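Local coordinates for protein sensor-type histidine kinase prrB (Mycobacterium tuberculosis, PDB 1YSR) that belongs to a two-component system, its C-terminal domain binding the ATP from which a histidine of the kinase is phosphorylated, at residues Ala76-Val89 with Asn134-Gly148. Numbering follows the deposited sequence.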
loop_
_atom_site.group_PDB
_atom_site.type_symbol
_atom_site.label_atom_id
_atom_site.label_comp_id
_atom_site.label_asym_id
_atom_site.label_seq_id
_atom_site.Cartn_x
_atom_site.Cartn_y
_atom_site.Cartn_z
ATOM N N ALA A 76 -10.754 11.670 -14.043
ATOM C CA ALA A 76 -11.771 10.767 -13.461
ATOM C C ALA A 76 -11.213 9.786 -12.427
ATOM O O ALA A 76 -11.942 9.273 -11.571
ATOM C CB ALA A 76 -12.472 9.999 -14.588
ATOM N N GLY A 77 -9.913 9.516 -12.516
ATOM C CA GLY A 77 -9.237 8.657 -11.537
ATOM C C GLY A 77 -8.232 7.789 -12.251
ATOM O O GLY A 77 -7.440 8.291 -13.046
ATOM N N VAL A 78 -8.268 6.481 -12.009
ATOM C CA VAL A 78 -7.278 5.624 -12.630
ATOM C C VAL A 78 -7.899 4.355 -13.236
ATOM O O VAL A 78 -8.890 3.830 -12.737
ATOM C CB VAL A 78 -6.244 5.258 -11.564
ATOM C CG1 VAL A 78 -6.913 4.467 -10.407
ATOM C CG2 VAL A 78 -5.024 4.516 -12.132
ATOM N N GLU A 79 -7.273 3.869 -14.306
ATOM C CA GLU A 79 -7.697 2.636 -14.942
ATOM C C GLU A 79 -6.468 1.760 -14.745
ATOM O O GLU A 79 -5.391 2.091 -15.224
ATOM C CB GLU A 79 -8.012 2.911 -16.420
ATOM C CG GLU A 79 -8.065 1.744 -17.377
ATOM C CD GLU A 79 -8.472 2.206 -18.784
ATOM O OE1 GLU A 79 -9.595 2.770 -18.902
ATOM O OE2 GLU A 79 -7.674 2.022 -19.740
ATOM N N ILE A 80 -6.627 0.723 -13.939
ATOM C CA ILE A 80 -5.590 -0.262 -13.670
ATOM C C ILE A 80 -5.889 -1.449 -14.589
ATOM O O ILE A 80 -7.030 -1.873 -14.706
ATOM C CB ILE A 80 -5.715 -0.750 -12.217
ATOM C CG1 ILE A 80 -5.421 0.417 -11.247
ATOM C CG2 ILE A 80 -4.779 -1.981 -11.917
ATOM C CD1 ILE A 80 -5.849 0.141 -9.801
ATOM N N ALA A 81 -4.887 -1.997 -15.250
ATOM C CA ALA A 81 -5.150 -3.179 -16.106
ATOM C C ALA A 81 -4.174 -4.270 -15.830
ATOM O O ALA A 81 -2.997 -3.985 -15.596
ATOM C CB ALA A 81 -5.058 -2.765 -17.621
ATOM N N ILE A 82 -4.660 -5.509 -15.811
ATOM C CA ILE A 82 -3.762 -6.666 -15.666
ATOM C C ILE A 82 -3.971 -7.438 -16.964
ATOM O O ILE A 82 -5.081 -7.977 -17.220
ATOM C CB ILE A 82 -4.115 -7.544 -14.435
ATOM C CG1 ILE A 82 -3.986 -6.709 -13.123
ATOM C CG2 ILE A 82 -3.214 -8.680 -14.370
ATOM C CD1 ILE A 82 -5.285 -6.322 -12.462
ATOM N N ASP A 83 -2.999 -7.304 -17.862
ATOM C CA ASP A 83 -3.048 -7.991 -19.193
ATOM C C ASP A 83 -2.258 -9.299 -19.189
ATOM O O ASP A 83 -1.184 -9.335 -18.606
ATOM C CB ASP A 83 -2.400 -7.051 -20.247
ATOM C CG ASP A 83 -3.350 -6.030 -20.759
ATOM O OD1 ASP A 83 -4.102 -6.367 -21.690
ATOM O OD2 ASP A 83 -3.325 -4.883 -20.252
ATOM N N ASP A 84 -2.764 -10.387 -19.782
ATOM C CA ASP A 84 -1.992 -11.634 -19.780
ATOM C C ASP A 84 -2.034 -12.296 -21.189
ATOM O O ASP A 84 -2.836 -11.896 -22.052
ATOM C CB ASP A 84 -2.421 -12.616 -18.666
ATOM C CG ASP A 84 -3.811 -13.204 -18.911
ATOM O OD1 ASP A 84 -4.015 -13.943 -19.902
ATOM O OD2 ASP A 84 -4.735 -12.922 -18.130
ATOM N N ASN A 85 -1.139 -13.251 -21.372
ATOM C CA ASN A 85 -0.968 -13.936 -22.665
ATOM C C ASN A 85 -1.548 -15.354 -22.546
ATOM O O ASN A 85 -1.209 -16.256 -23.312
ATOM C CB ASN A 85 0.535 -13.973 -23.065
ATOM C CG ASN A 85 1.317 -15.016 -22.272
ATOM O OD1 ASN A 85 0.918 -15.399 -21.170
ATOM N ND2 ASN A 85 2.419 -15.526 -22.852
ATOM N N GLY A 86 -2.429 -15.558 -21.572
ATOM C CA GLY A 86 -3.064 -16.867 -21.368
ATOM C C GLY A 86 -4.222 -17.123 -22.336
ATOM O O GLY A 86 -4.322 -16.483 -23.408
ATOM N N SER A 87 -5.034 -18.117 -21.983
ATOM C CA SER A 87 -6.240 -18.594 -22.671
ATOM C C SER A 87 -7.323 -17.541 -22.853
ATOM O O SER A 87 -8.106 -17.555 -23.826
ATOM C CB SER A 87 -6.865 -19.742 -21.837
ATOM O OG SER A 87 -5.976 -20.795 -21.599
ATOM N N GLY A 88 -7.382 -16.598 -21.932
ATOM C CA GLY A 88 -8.411 -15.607 -22.058
ATOM C C GLY A 88 -9.734 -16.093 -21.452
ATOM O O GLY A 88 -9.852 -17.202 -20.912
ATOM N N VAL A 89 -10.711 -15.204 -21.502
ATOM C CA VAL A 89 -12.044 -15.512 -20.997
ATOM C C VAL A 89 -12.938 -15.197 -22.195
ATOM O O VAL A 89 -12.965 -14.063 -22.662
ATOM C CB VAL A 89 -12.459 -14.573 -19.822
ATOM C CG1 VAL A 89 -13.919 -14.816 -19.398
ATOM C CG2 VAL A 89 -11.547 -14.819 -18.641
ATOM N N ASN A 134 -10.366 -8.140 -24.073
ATOM C CA ASN A 134 -9.400 -9.019 -24.697
ATOM C C ASN A 134 -8.045 -8.306 -24.690
ATOM O O ASN A 134 -7.961 -7.119 -24.969
ATOM C CB ASN A 134 -9.830 -9.430 -26.124
ATOM C CG ASN A 134 -10.756 -10.680 -26.149
ATOM O OD1 ASN A 134 -11.441 -11.030 -25.155
ATOM N ND2 ASN A 134 -10.774 -11.353 -27.304
ATOM N N SER A 135 -6.983 -9.011 -24.340
ATOM C CA SER A 135 -5.737 -8.315 -24.178
ATOM C C SER A 135 -4.968 -8.272 -25.540
ATOM O O SER A 135 -5.034 -9.230 -26.272
ATOM C CB SER A 135 -4.885 -9.096 -23.215
ATOM O OG SER A 135 -3.678 -8.416 -23.127
ATOM N N PRO A 136 -4.210 -7.209 -25.800
ATOM C CA PRO A 136 -3.211 -7.198 -26.881
ATOM C C PRO A 136 -2.164 -8.281 -26.714
ATOM O O PRO A 136 -1.518 -8.675 -27.701
ATOM C CB PRO A 136 -2.554 -5.823 -26.718
ATOM C CG PRO A 136 -3.547 -4.990 -26.127
ATOM C CD PRO A 136 -4.279 -5.899 -25.140
ATOM N N LEU A 137 -2.003 -8.808 -25.487
ATOM C CA LEU A 137 -1.093 -9.963 -25.256
ATOM C C LEU A 137 -1.673 -11.305 -25.644
ATOM O O LEU A 137 -0.937 -12.293 -25.704
ATOM C CB LEU A 137 -0.585 -10.059 -23.784
ATOM C CG LEU A 137 0.080 -8.748 -23.326
ATOM C CD1 LEU A 137 0.646 -8.786 -21.894
ATOM C CD2 LEU A 137 1.233 -8.374 -24.284
ATOM N N GLY A 138 -2.982 -11.370 -25.850
ATOM C CA GLY A 138 -3.568 -12.653 -26.260
ATOM C C GLY A 138 -4.613 -13.281 -25.316
ATOM O O GLY A 138 -5.509 -14.014 -25.752
ATOM N N GLY A 139 -4.489 -12.983 -24.028
ATOM C CA GLY A 139 -5.291 -13.592 -23.008
ATOM C C GLY A 139 -6.333 -12.617 -22.492
ATOM O O GLY A 139 -7.025 -11.985 -23.257
ATOM N N ALA A 140 -6.463 -12.549 -21.167
ATOM C CA ALA A 140 -7.438 -11.662 -20.562
ATOM C C ALA A 140 -6.806 -10.300 -20.264
ATOM O O ALA A 140 -5.598 -10.222 -20.013
ATOM C CB ALA A 140 -7.928 -12.303 -19.286
ATOM N N ARG A 141 -7.631 -9.250 -20.275
ATOM C CA ARG A 141 -7.264 -7.968 -19.772
ATOM C C ARG A 141 -8.333 -7.652 -18.701
ATOM O O ARG A 141 -9.544 -7.502 -19.024
ATOM C CB ARG A 141 -7.327 -6.954 -20.908
ATOM C CG ARG A 141 -7.111 -5.523 -20.497
ATOM C CD ARG A 141 -6.750 -4.684 -21.746
ATOM N NE ARG A 141 -7.180 -3.323 -21.545
ATOM C CZ ARG A 141 -6.396 -2.378 -21.073
ATOM N NH1 ARG A 141 -5.139 -2.658 -20.799
ATOM N NH2 ARG A 141 -6.870 -1.150 -20.904
ATOM N N LEU A 142 -7.914 -7.617 -17.439
ATOM C CA LEU A 142 -8.836 -7.240 -16.381
ATOM C C LEU A 142 -8.605 -5.786 -16.058
ATOM O O LEU A 142 -7.472 -5.389 -15.752
ATOM C CB LEU A 142 -8.577 -8.089 -15.132
ATOM C CG LEU A 142 -9.293 -7.809 -13.792
ATOM C CD1 LEU A 142 -10.711 -7.703 -13.921
ATOM C CD2 LEU A 142 -8.977 -8.975 -12.922
ATOM N N VAL A 143 -9.677 -4.993 -16.100
ATOM C CA VAL A 143 -9.561 -3.587 -15.970
ATOM C C VAL A 143 -10.335 -3.129 -14.761
ATOM O O VAL A 143 -11.518 -3.421 -14.625
ATOM C CB VAL A 143 -10.089 -2.790 -17.197
ATOM C CG1 VAL A 143 -9.692 -1.349 -17.009
ATOM C CG2 VAL A 143 -9.475 -3.269 -18.479
ATOM N N LEU A 144 -9.663 -2.414 -13.872
ATOM C CA LEU A 144 -10.373 -1.876 -12.679
ATOM C C LEU A 144 -10.402 -0.422 -12.867
ATOM O O LEU A 144 -9.366 0.173 -13.053
ATOM C CB LEU A 144 -9.584 -2.103 -11.418
ATOM C CG LEU A 144 -9.260 -3.451 -10.866
ATOM C CD1 LEU A 144 -9.356 -3.273 -9.352
ATOM C CD2 LEU A 144 -10.201 -4.482 -11.370
ATOM N N ARG A 145 -11.586 0.173 -12.860
ATOM C CA ARG A 145 -11.698 1.596 -13.052
ATOM C C ARG A 145 -12.151 2.262 -11.756
ATOM O O ARG A 145 -13.265 2.046 -11.316
ATOM C CB ARG A 145 -12.669 1.894 -14.174
ATOM C CG ARG A 145 -12.133 1.523 -15.524
ATOM C CD ARG A 145 -13.123 1.839 -16.623
ATOM N NE ARG A 145 -13.275 0.735 -17.555
ATOM C CZ ARG A 145 -12.510 0.582 -18.619
ATOM N NH1 ARG A 145 -11.556 1.461 -18.843
ATOM N NH2 ARG A 145 -12.682 -0.428 -19.445
ATOM N N LEU A 146 -11.268 3.070 -11.185
ATOM C CA LEU A 146 -11.436 3.598 -9.854
ATOM C C LEU A 146 -11.421 5.120 -9.824
ATOM O O LEU A 146 -10.579 5.735 -10.493
ATOM C CB LEU A 146 -10.363 3.079 -8.916
ATOM C CG LEU A 146 -10.204 1.587 -8.799
ATOM C CD1 LEU A 146 -9.115 1.243 -7.806
ATOM C CD2 LEU A 146 -11.495 0.842 -8.515
ATOM N N PRO A 147 -12.388 5.715 -9.080
ATOM C CA PRO A 147 -12.485 7.154 -9.033
ATOM C C PRO A 147 -11.363 7.778 -8.243
ATOM O O PRO A 147 -10.924 7.225 -7.214
ATOM C CB PRO A 147 -13.821 7.402 -8.346
ATOM C CG PRO A 147 -14.084 6.246 -7.529
ATOM C CD PRO A 147 -13.509 5.074 -8.362
ATOM N N GLY A 148 -10.906 8.919 -8.751
ATOM C CA GLY A 148 -9.818 9.654 -8.143
ATOM C C GLY A 148 -10.321 10.432 -6.936
ATOM O O GLY A 148 -11.536 10.472 -6.665
HETATM O O HOH W 1 -9.889 -12.805 -23.086
#
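Val78, Ile80 and Ile82 each exchange a pair of backbone hydrogen bonds with Leu146, Leu144 and Leu142, respectively, across strands 77-84 and 140-147, which run antiparallel with their axes 4.6 Å apart. Glu79 with Arg145, Ala81 with Val143 and Asp83 with Arg141 form the non-hydrogen-bonded pairs between. Past the last bridged pair, Asp83 with Arg141, Asp84 N donates to Ala140 O, and Asp84 O receives Gly139 N.

On one face, Ile80 CD1 reaches past its own partner to Leu146 CD1 (4.0 Å); Ile82 and Leu142 on this face pack against Ala54 of helix 44-61.

The other face carries a salt-bridge network. Asp83 and Arg141 lie alongside each other with carboxylate and guanidinium nearly coplanar (29°), and Arg141 NH1 meets the syn lone pair of Asp83 OD2 at 2.9 Å. The Arg141 chain runs out extended, its CG trans to the main-chain N (chi1 174°), which lays one face of the guanidinium over Ala81 CB, 3.2 Å from NH1. Glu79 OE2 comes to the guanidinium edge, a long salt bridge of 3.5 Å to Arg141 NH2, its carboxylate turned 81° from that plane. Glu133 forms salt bridges with both Arg141 and Arg145, while Val143 CG1 sits over the centre of the Arg145 guanidinium.

At the far end Ser135 OG accepts from Leu137 N, closing an ST turn, and donates to Asp83 OD1 (2.5 Å), which ties the type I turn 135-138 to strand 77-84. Asp84 OD1 is gripped twice, by Gly86 N in an Asx turn and by Ala140 N from above the carboxylate plane.

The mixed sheet with helix 44-61 on one face, and the Asp84-x-Gly86-x-Gly88 sequence matching the G1 box, identify the GHKL (Bergerat) ATPase fold of histidine kinases, gyrase B and Hsp90; in relatives this loop borders the nucleotide pocket.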